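Local atomic coordinates of NAD(P)H dehydrogenase (quinone) (Deinococcus radiodurans, PDB entry 1YDG), a protein that catalyses the reduction of quinones to quinols by NADH or NADPH, using one FMN per monomer of a homotetramer. Residues Leu9-Tyr14 against Ala36-Leu41; Gln25-Ala30 against Ala184-Gln189; Ala81-Ser86 against Thr117-Thr122. One frame throughout, in Å; residues are numbered along the deposited sequence.

Overall arrangement
Contacts 1 and 3 are two strand pairings of one sheet. Their centres lie about 9 Å apart. Strands 8-13 and 81-89 are neighbours in that sheet, so a probable hydrogen bond of 2.8 Å from Val12 N to Val83 O ties the two contacts together. The centre of contact 2, a helix pair, lies about 11 Å from the centres of contacts 1 and 3. Its helix 19-33 touches contact 1, with Ile11 CD1 4.1 Å from Ala27 CB. Its helix 180-204 reaches contact 3, where Gln189 NE2 lies 2.8 Å from Ser119 OG. FMN-binding Ser15, Thr88 and Ser123 lie at or just after the C-terminal ends of the strands. The nearest side-chain atoms of Phe13 and Ser15, and of Thr122 and Thr88, are about 4 Å apart.

Contact 1. Residues Leu9-Tyr14 against Ala36-Leu41; sequences LAIVFY and AEVRLL
Leu9 opens a parallel pairing with strand 37-42. Its N donates to Glu37 O and its O accepts from Arg39 N. The Leu9 side chain lies beside that of Val38 and points the same way, with CD2 4.2 Å from Val38 CG2. Ala10 is on the other face of the sheet. Ala10 CB touches Leu41 CD1 at 4.1 Å. Ile11 repeats the backbone pattern of Leu9. Ile11 N donates to Arg39 O at 2.8 Å in a nearly straight bond (172°), and Ile11 O receives Leu41 N. The side chain of Ile11 shares a face with Leu9, where Ile11 CG1 meets Val38 CG1 at 4.2 Å. Val12 shares the face of Ala10, and its CG2 reaches Leu41 CD1, which thus touches both residues. Phe13 N closes the ladder on Leu41 O at 3.1 Å. Phe13 CG sits between the backbone N and the carbonyl carbon (chi1 76°), near Leu41 O, and Phe13 CD2 lies 3.2 Å from that oxygen. Phe13 CE2 comes to 3.5 Å from Leu40 CD1, which approaches obliquely.

The two strands belong to the beta-alpha-beta unit 8-13, 19-33, 37-42. Helix 19-33 covers the face of Ile11 and Leu40 through Ala24. On the other face, Arg39 turns outward to a salt bridge with Asp75 and a cation-pi contact with Trp78. Strand 8-13 leads directly into the FMN-binding residues that begin at Ser15. The chemistry is divided: five backbone hydrogen bonds set the register, while apolar contacts, one of them with the Phe13 ring, line both faces.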
loop_
_atom_site.group_PDB
_atom_site.type_symbol
_atom_site.label_atom_id
_atom_site.label_comp_id
_atom_site.label_asym_id
_atom_site.label_seq_id
_atom_site.Cartn_x
_atom_site.Cartn_y
_atom_site.Cartn_z
ATOM N N LEU B 9 -12.354 -18.677 -17.137
ATOM C CA LEU B 9 -11.454 -17.560 -16.944
ATOM C C LEU B 9 -12.068 -16.324 -17.538
ATOM O O LEU B 9 -12.348 -16.300 -18.727
ATOM C CB LEU B 9 -10.105 -17.844 -17.630
ATOM C CG LEU B 9 -9.077 -16.721 -17.697
ATOM C CD1 LEU B 9 -8.514 -16.339 -16.314
ATOM C CD2 LEU B 9 -7.921 -17.051 -18.680
ATOM N N ALA B 10 -12.264 -15.304 -16.707
ATOM C CA ALA B 10 -12.719 -13.986 -17.147
ATOM C C ALA B 10 -11.571 -12.997 -17.078
ATOM O O ALA B 10 -10.991 -12.793 -16.000
ATOM C CB ALA B 10 -13.853 -13.495 -16.270
ATOM N N ILE B 11 -11.267 -12.375 -18.216
ATOM C CA ILE B 11 -10.310 -11.264 -18.298
ATOM C C ILE B 11 -11.132 -9.999 -18.404
ATOM O O ILE B 11 -11.781 -9.774 -19.433
ATOM C CB ILE B 11 -9.397 -11.360 -19.542
ATOM C CG1 ILE B 11 -8.793 -12.766 -19.718
ATOM C CG2 ILE B 11 -8.302 -10.300 -19.504
ATOM C CD1 ILE B 11 -7.992 -13.250 -18.567
ATOM N N VAL B 12 -11.136 -9.197 -17.338
ATOM C CA VAL B 12 -11.887 -7.941 -17.276
ATOM C C VAL B 12 -10.862 -6.806 -17.298
ATOM O O VAL B 12 -9.969 -6.729 -16.429
ATOM C CB VAL B 12 -12.759 -7.827 -16.001
ATOM C CG1 VAL B 12 -13.508 -6.501 -15.973
ATOM C CG2 VAL B 12 -13.727 -8.976 -15.909
ATOM N N PHE B 13 -10.941 -5.976 -18.331
ATOM C CA PHE B 13 -9.932 -4.954 -18.568
ATOM C C PHE B 13 -10.590 -3.638 -18.931
ATOM O O PHE B 13 -11.638 -3.604 -19.606
ATOM C CB PHE B 13 -8.955 -5.387 -19.671
ATOM C CG PHE B 13 -9.528 -5.277 -21.057
ATOM C CD1 PHE B 13 -9.279 -4.150 -21.835
ATOM C CD2 PHE B 13 -10.356 -6.268 -21.549
ATOM C CE1 PHE B 13 -9.825 -4.025 -23.084
ATOM C CE2 PHE B 13 -10.919 -6.152 -22.814
ATOM C CZ PHE B 13 -10.660 -5.034 -23.579
ATOM N N TYR B 14 -10.013 -2.555 -18.424
ATOM C CA TYR B 14 -10.292 -1.229 -18.934
ATOM C C TYR B 14 -9.127 -0.790 -19.817
ATOM O O TYR B 14 -7.962 -1.059 -19.499
ATOM C CB TYR B 14 -10.517 -0.190 -17.824
ATOM C CG TYR B 14 -10.763 1.144 -18.465
ATOM C CD1 TYR B 14 -11.940 1.385 -19.152
ATOM C CD2 TYR B 14 -9.755 2.105 -18.525
ATOM C CE1 TYR B 14 -12.147 2.596 -19.825
ATOM C CE2 TYR B 14 -9.936 3.308 -19.211
ATOM C CZ TYR B 14 -11.142 3.543 -19.855
ATOM O OH TYR B 14 -11.336 4.708 -20.528
ATOM N N ALA B 36 -8.263 -23.315 -20.922
ATOM C CA ALA B 36 -9.374 -22.678 -20.231
ATOM C C ALA B 36 -10.468 -22.259 -21.207
ATOM O O ALA B 36 -10.228 -22.091 -22.399
ATOM C CB ALA B 36 -8.883 -21.454 -19.445
ATOM N N GLU B 37 -11.674 -22.106 -20.676
ATOM C CA GLU B 37 -12.750 -21.418 -21.366
ATOM C C GLU B 37 -12.637 -19.943 -21.022
ATOM O O GLU B 37 -12.727 -19.586 -19.853
ATOM C CB GLU B 37 -14.111 -21.950 -20.906
ATOM C CG GLU B 37 -15.275 -21.257 -21.588
ATOM C CD GLU B 37 -16.605 -21.932 -21.355
ATOM O OE1 GLU B 37 -16.802 -22.551 -20.286
ATOM O OE2 GLU B 37 -17.469 -21.821 -22.257
ATOM N N VAL B 38 -12.449 -19.088 -22.028
ATOM C CA VAL B 38 -12.117 -17.689 -21.769
ATOM C C VAL B 38 -13.212 -16.704 -22.184
ATOM O O VAL B 38 -13.785 -16.820 -23.269
ATOM C CB VAL B 38 -10.804 -17.298 -22.483
ATOM C CG1 VAL B 38 -10.326 -15.939 -22.013
ATOM C CG2 VAL B 38 -9.707 -18.364 -22.237
ATOM N N ARG B 39 -13.491 -15.742 -21.310
ATOM C CA ARG B 39 -14.210 -14.518 -21.693
ATOM C C ARG B 39 -13.268 -13.329 -21.612
ATOM O O ARG B 39 -12.712 -13.057 -20.561
ATOM C CB ARG B 39 -15.414 -14.250 -20.789
ATOM C CG ARG B 39 -16.461 -15.312 -20.892
ATOM C CD ARG B 39 -17.688 -14.962 -20.069
ATOM N NE ARG B 39 -18.687 -16.005 -20.208
ATOM C CZ ARG B 39 -19.764 -16.144 -19.442
ATOM N NH1 ARG B 39 -20.034 -15.273 -18.478
ATOM N NH2 ARG B 39 -20.585 -17.158 -19.670
ATOM N N LEU B 40 -13.117 -12.623 -22.725
ATOM C CA LEU B 40 -12.487 -11.321 -22.773
ATOM C C LEU B 40 -13.575 -10.261 -22.721
ATOM O O LEU B 40 -14.440 -10.215 -23.596
ATOM C CB LEU B 40 -11.697 -11.192 -24.070
ATOM C CG LEU B 40 -11.020 -9.868 -24.411
ATOM C CD1 LEU B 40 -10.025 -9.542 -23.347
ATOM C CD2 LEU B 40 -10.339 -9.983 -25.772
ATOM N N LEU B 41 -13.516 -9.412 -21.702
ATOM C CA LEU B 41 -14.606 -8.504 -21.333
ATOM C C LEU B 41 -14.071 -7.113 -21.060
ATOM O O LEU B 41 -13.170 -6.916 -20.236
ATOM C CB LEU B 41 -15.298 -9.022 -20.072
ATOM C CG LEU B 41 -15.854 -10.442 -20.171
ATOM C CD1 LEU B 41 -15.999 -11.022 -18.783
ATOM C CD2 LEU B 41 -17.168 -10.457 -20.919
#

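Contact 2. Residues Gln25-Ala30 against Ala184-Gln189; sequences QEAAEA and ASIRHQ
Arg187 and Glu26 cross obliquely between two helices. Arg187 NH1 donates to Glu26 OE2 at 3.2 Å in a nearly straight salt bridge (168°). OE2 lies in the guanidinium plane, but NH1 comes from above the carboxylate plane, and the two planes are 67° apart. Ala184 CA, from the same helix as Arg187, sits over the centre of one guanidinium face. The stronger partners of both groups lie outside the two segments: Arg183 for Glu26 OE1 and Glu180 for Arg187 NH2. Below the charges the packing is apolar. Ile186 CG2, anti to the backbone N, rests 3.5 Å from Ala27 N and 3.8 Å from Ala27 CB. Ala30 CB meets Arg187 CA at 3.6 Å, and its small size suits the axes of segments 25-30 and 184-189, which approach to 8.4 Å. An alanine in place of Arg187 would probably leave Glu26 OE2 without this charged mate and Glu180 without its bridge to the guanidinium. The axes of these segments cross at -43°. Helix 19-33 also packs on strand 37-42 through Gln25 and Ala28. Helix 180-204 touches strand 117-124 through Ile186 and Gln189, and helix 157-162 through Ala184 and His188.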
loop_
_atom_site.group_PDB
_atom_site.type_symbol
_atom_site.label_atom_id
_atom_site.label_comp_id
_atom_site.label_asym_id
_atom_site.label_seq_id
_atom_site.Cartn_x
_atom_site.Cartn_y
_atom_site.Cartn_z
ATOM N N GLN B 25 -5.932 -9.143 -24.730
ATOM C CA GLN B 25 -5.949 -10.117 -25.827
ATOM C C GLN B 25 -4.854 -11.162 -25.650
ATOM O O GLN B 25 -5.099 -12.348 -25.854
ATOM C CB GLN B 25 -5.812 -9.435 -27.188
ATOM C CG GLN B 25 -6.954 -8.505 -27.559
ATOM C CD GLN B 25 -6.746 -7.872 -28.931
ATOM O OE1 GLN B 25 -6.982 -8.514 -29.947
ATOM N NE2 GLN B 25 -6.273 -6.631 -28.961
ATOM N N GLU B 26 -3.660 -10.733 -25.250
ATOM C CA GLU B 26 -2.554 -11.675 -24.986
ATOM C C GLU B 26 -2.910 -12.630 -23.847
ATOM O O GLU B 26 -2.693 -13.854 -23.937
ATOM C CB GLU B 26 -1.256 -10.896 -24.688
ATOM C CG GLU B 26 -0.001 -11.752 -24.648
ATOM C CD GLU B 26 0.409 -12.303 -26.020
ATOM O OE1 GLU B 26 0.242 -11.613 -27.042
ATOM O OE2 GLU B 26 0.910 -13.435 -26.073
ATOM N N ALA B 27 -3.496 -12.071 -22.785
ATOM C CA ALA B 27 -4.014 -12.858 -21.649
ATOM C C ALA B 27 -5.055 -13.878 -22.099
ATOM O O ALA B 27 -4.985 -15.043 -21.730
ATOM C CB ALA B 27 -4.623 -11.929 -20.585
ATOM N N ALA B 28 -6.007 -13.436 -22.913
ATOM C CA ALA B 28 -7.071 -14.302 -23.383
ATOM C C ALA B 28 -6.562 -15.489 -24.222
ATOM O O ALA B 28 -7.035 -16.610 -24.053
ATOM C CB ALA B 28 -8.098 -13.507 -24.152
ATOM N N GLU B 29 -5.594 -15.233 -25.096
ATOM C CA GLU B 29 -4.950 -16.272 -25.905
ATOM C C GLU B 29 -4.163 -17.270 -25.066
ATOM O O GLU B 29 -4.180 -18.491 -25.328
ATOM C CB GLU B 29 -3.980 -15.618 -26.892
ATOM C CG GLU B 29 -4.644 -14.816 -27.972
ATOM C CD GLU B 29 -3.651 -14.179 -28.948
ATOM O OE1 GLU B 29 -4.106 -13.372 -29.802
ATOM O OE2 GLU B 29 -2.427 -14.491 -28.883
ATOM N N ALA B 30 -3.456 -16.758 -24.058
ATOM C CA ALA B 30 -2.705 -17.617 -23.145
ATOM C C ALA B 30 -3.671 -18.523 -22.373
ATOM O O ALA B 30 -3.411 -19.718 -22.201
ATOM C CB ALA B 30 -1.865 -16.796 -22.199
ATOM N N ALA B 184 5.333 -12.298 -22.847
ATOM C CA ALA B 184 5.669 -13.572 -22.187
ATOM C C ALA B 184 5.337 -13.529 -20.706
ATOM O O ALA B 184 4.966 -14.541 -20.106
ATOM C CB ALA B 184 7.145 -13.872 -22.385
ATOM N N SER B 185 5.459 -12.344 -20.128
ATOM C CA SER B 185 5.093 -12.096 -18.745
ATOM C C SER B 185 3.596 -12.362 -18.537
ATOM O O SER B 185 3.193 -13.123 -17.645
ATOM C CB SER B 185 5.454 -10.657 -18.394
ATOM O OG SER B 185 5.552 -10.470 -17.005
ATOM N N ILE B 186 2.781 -11.774 -19.409
ATOM C CA ILE B 186 1.335 -11.956 -19.368
ATOM C C ILE B 186 0.978 -13.430 -19.543
ATOM O O ILE B 186 0.218 -13.973 -18.753
ATOM C CB ILE B 186 0.648 -11.088 -20.460
ATOM C CG1 ILE B 186 0.772 -9.608 -20.107
ATOM C CG2 ILE B 186 -0.812 -11.473 -20.646
ATOM C CD1 ILE B 186 0.684 -8.690 -21.301
ATOM N N ARG B 187 1.549 -14.072 -20.567
ATOM C CA ARG B 187 1.257 -15.486 -20.858
ATOM C C ARG B 187 1.496 -16.398 -19.659
ATOM O O ARG B 187 0.684 -17.282 -19.352
ATOM C CB ARG B 187 2.100 -15.992 -22.042
ATOM C CG ARG B 187 1.754 -15.383 -23.405
ATOM C CD ARG B 187 2.310 -16.212 -24.606
ATOM N NE ARG B 187 3.783 -16.225 -24.722
ATOM C CZ ARG B 187 4.526 -15.315 -25.366
ATOM N NH1 ARG B 187 3.975 -14.260 -25.957
ATOM N NH2 ARG B 187 5.846 -15.451 -25.411
ATOM N N HIS B 188 2.627 -16.206 -18.999
ATOM C CA HIS B 188 3.004 -17.031 -17.860
ATOM C C HIS B 188 2.070 -16.806 -16.680
ATOM O O HIS B 188 1.600 -17.771 -16.048
ATOM C CB HIS B 188 4.457 -16.757 -17.448
ATOM C CG HIS B 188 4.830 -17.372 -16.132
ATOM N ND1 HIS B 188 5.024 -18.731 -15.975
ATOM C CD2 HIS B 188 4.995 -16.823 -14.903
ATOM C CE1 HIS B 188 5.309 -18.989 -14.708
ATOM N NE2 HIS B 188 5.305 -17.846 -14.038
ATOM N N GLN B 189 1.810 -15.537 -16.393
ATOM C CA GLN B 189 0.873 -15.149 -15.324
ATOM C C GLN B 189 -0.468 -15.863 -15.450
ATOM O O GLN B 189 -0.969 -16.411 -14.472
ATOM C CB GLN B 189 0.646 -13.648 -15.312
ATOM C CG GLN B 189 -0.272 -13.172 -14.180
ATOM C CD GLN B 189 -0.420 -11.680 -14.130
ATOM O OE1 GLN B 189 0.504 -10.943 -14.479
ATOM N NE2 GLN B 189 -1.594 -11.207 -13.675
#

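Contact 3. Residues Ala81-Ser86 against Thr117-Thr122; sequences AIVFSS and TFSAMT
Phe118 turns its ring edge to the face of Phe84 in a T-shaped pair. The centroids are 5.2 Å apart and the planes stand at 75°. Phe118 CE1 lies over the Phe84 face, offset toward the rim, and is 3.7 Å from Phe84 CG. The two side chains cross at about a right angle. Their first torsions differ: Phe118 CG is anti to its backbone N (chi1 -175°), whereas Phe84 CG is anti to its carbonyl carbon and beside its N. Ile82 CG2 adds a contact of 3.8 Å to Phe118 CD1. On the other face, Met121 bends at chi3 (-53°), and its CE rests 3.7 Å from Ser85 CB and 4.1 Å from Val83 CG1. Thr117 OG1 lies close to Ala81 CB and hydrogen-bonds to Thr197 and Gln193. Ser119 OG is held by Gln193, which serves both hydroxyls, and Gln189. All three partners are on helix 180-204. Thr122 OG1 donates to Ser86 O at 2.6 Å. Five backbone bonds link the parallel strands. Such buried parallel strands between helices are the core of the flavodoxin-like fold. Strand 81-89 runs into the FMN-binding residues at Thr88, and strand 117-124 into those at Ser123.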
loop_
_atom_site.group_PDB
_atom_site.type_symbol
_atom_site.label_atom_id
_atom_site.label_comp_id
_atom_site.label_asym_id
_atom_site.label_seq_id
_atom_site.Cartn_x
_atom_site.Cartn_y
_atom_site.Cartn_z
ATOM N N ALA B 81 -11.672 -18.238 -12.324
ATOM C CA ALA B 81 -10.430 -17.499 -12.290
ATOM C C ALA B 81 -10.650 -16.129 -12.895
ATOM O O ALA B 81 -11.188 -16.016 -13.979
ATOM C CB ALA B 81 -9.358 -18.269 -13.053
ATOM N N ILE B 82 -10.234 -15.084 -12.187
ATOM C CA ILE B 82 -10.413 -13.712 -12.631
ATOM C C ILE B 82 -9.106 -12.966 -12.828
ATOM O O ILE B 82 -8.222 -13.004 -11.966
ATOM C CB ILE B 82 -11.236 -12.917 -11.588
ATOM C CG1 ILE B 82 -12.653 -13.487 -11.497
ATOM C CG2 ILE B 82 -11.233 -11.414 -11.936
ATOM C CD1 ILE B 82 -13.383 -13.227 -10.159
ATOM N N VAL B 83 -8.993 -12.257 -13.947
ATOM C CA VAL B 83 -7.918 -11.286 -14.120
ATOM C C VAL B 83 -8.530 -9.924 -14.355
ATOM O O VAL B 83 -9.422 -9.798 -15.197
ATOM C CB VAL B 83 -6.976 -11.629 -15.321
ATOM C CG1 VAL B 83 -5.943 -10.536 -15.561
ATOM C CG2 VAL B 83 -6.291 -12.979 -15.138
ATOM N N PHE B 84 -8.018 -8.921 -13.616
ATOM C CA PHE B 84 -8.333 -7.489 -13.792
ATOM C C PHE B 84 -7.119 -6.735 -14.340
ATOM O O PHE B 84 -5.994 -6.893 -13.836
ATOM C CB PHE B 84 -8.682 -6.844 -12.434
ATOM C CG PHE B 84 -10.112 -7.000 -12.015
ATOM C CD1 PHE B 84 -10.951 -7.940 -12.614
ATOM C CD2 PHE B 84 -10.608 -6.241 -10.980
ATOM C CE1 PHE B 84 -12.277 -8.089 -12.195
ATOM C CE2 PHE B 84 -11.934 -6.386 -10.561
ATOM C CZ PHE B 84 -12.753 -7.306 -11.163
ATOM N N SER B 85 -7.360 -5.918 -15.352
ATOM C CA SER B 85 -6.345 -5.072 -15.948
ATOM C C SER B 85 -6.859 -3.647 -16.039
ATOM O O SER B 85 -7.947 -3.400 -16.573
ATOM C CB SER B 85 -5.957 -5.605 -17.336
ATOM O OG SER B 85 -4.918 -4.835 -17.903
ATOM N N SER B 86 -6.090 -2.708 -15.498
ATOM C CA SER B 86 -6.387 -1.297 -15.629
ATOM C C SER B 86 -5.133 -0.474 -15.845
ATOM O O SER B 86 -4.158 -0.699 -15.144
ATOM C CB SER B 86 -7.034 -0.786 -14.345
ATOM O OG SER B 86 -7.286 0.585 -14.461
ATOM N N THR B 117 -9.915 -17.494 -7.990
ATOM C CA THR B 117 -8.541 -16.991 -8.093
ATOM C C THR B 117 -8.555 -15.635 -8.752
ATOM O O THR B 117 -9.448 -15.329 -9.539
ATOM C CB THR B 117 -7.599 -17.924 -8.818
ATOM O OG1 THR B 117 -8.042 -18.101 -10.154
ATOM C CG2 THR B 117 -7.514 -19.282 -8.116
ATOM N N PHE B 118 -7.560 -14.831 -8.407
ATOM C CA PHE B 118 -7.465 -13.454 -8.815
ATOM C C PHE B 118 -6.024 -13.049 -9.028
ATOM O O PHE B 118 -5.181 -13.262 -8.155
ATOM C CB PHE B 118 -8.017 -12.542 -7.745
ATOM C CG PHE B 118 -8.051 -11.105 -8.157
ATOM C CD1 PHE B 118 -9.130 -10.611 -8.887
ATOM C CD2 PHE B 118 -6.994 -10.252 -7.863
ATOM C CE1 PHE B 118 -9.168 -9.269 -9.285
ATOM C CE2 PHE B 118 -7.021 -8.912 -8.254
ATOM C CZ PHE B 118 -8.110 -8.422 -8.981
ATOM N N SER B 119 -5.754 -12.435 -10.177
ATOM C CA SER B 119 -4.493 -11.717 -10.387
ATOM C C SER B 119 -4.785 -10.465 -11.204
ATOM O O SER B 119 -5.909 -10.271 -11.683
ATOM C CB SER B 119 -3.460 -12.602 -11.081
ATOM O OG SER B 119 -3.653 -12.631 -12.473
ATOM N N ALA B 120 -3.796 -9.590 -11.321
ATOM C CA ALA B 120 -4.028 -8.292 -11.917
ATOM C C ALA B 120 -2.871 -7.842 -12.800
ATOM O O ALA B 120 -1.758 -8.340 -12.690
ATOM C CB ALA B 120 -4.301 -7.264 -10.816
ATOM N N MET B 121 -3.164 -6.894 -13.681
ATOM C CA MET B 121 -2.207 -6.355 -14.649
ATOM C C MET B 121 -2.467 -4.879 -14.781
ATOM O O MET B 121 -3.574 -4.396 -14.488
ATOM C CB MET B 121 -2.365 -6.984 -16.038
ATOM C CG MET B 121 -2.204 -8.483 -16.099
ATOM S SD MET B 121 -2.303 -9.162 -17.783
ATOM C CE MET B 121 -3.826 -8.488 -18.380
ATOM N N THR B 122 -1.448 -4.153 -15.208
ATOM C CA THR B 122 -1.570 -2.715 -15.353
ATOM C C THR B 122 -0.615 -2.111 -16.391
ATOM O O THR B 122 0.206 -2.808 -17.002
ATOM C CB THR B 122 -1.372 -2.040 -13.969
ATOM O OG1 THR B 122 -1.810 -0.676 -14.013
ATOM C CG2 THR B 122 0.094 -2.133 -13.518
#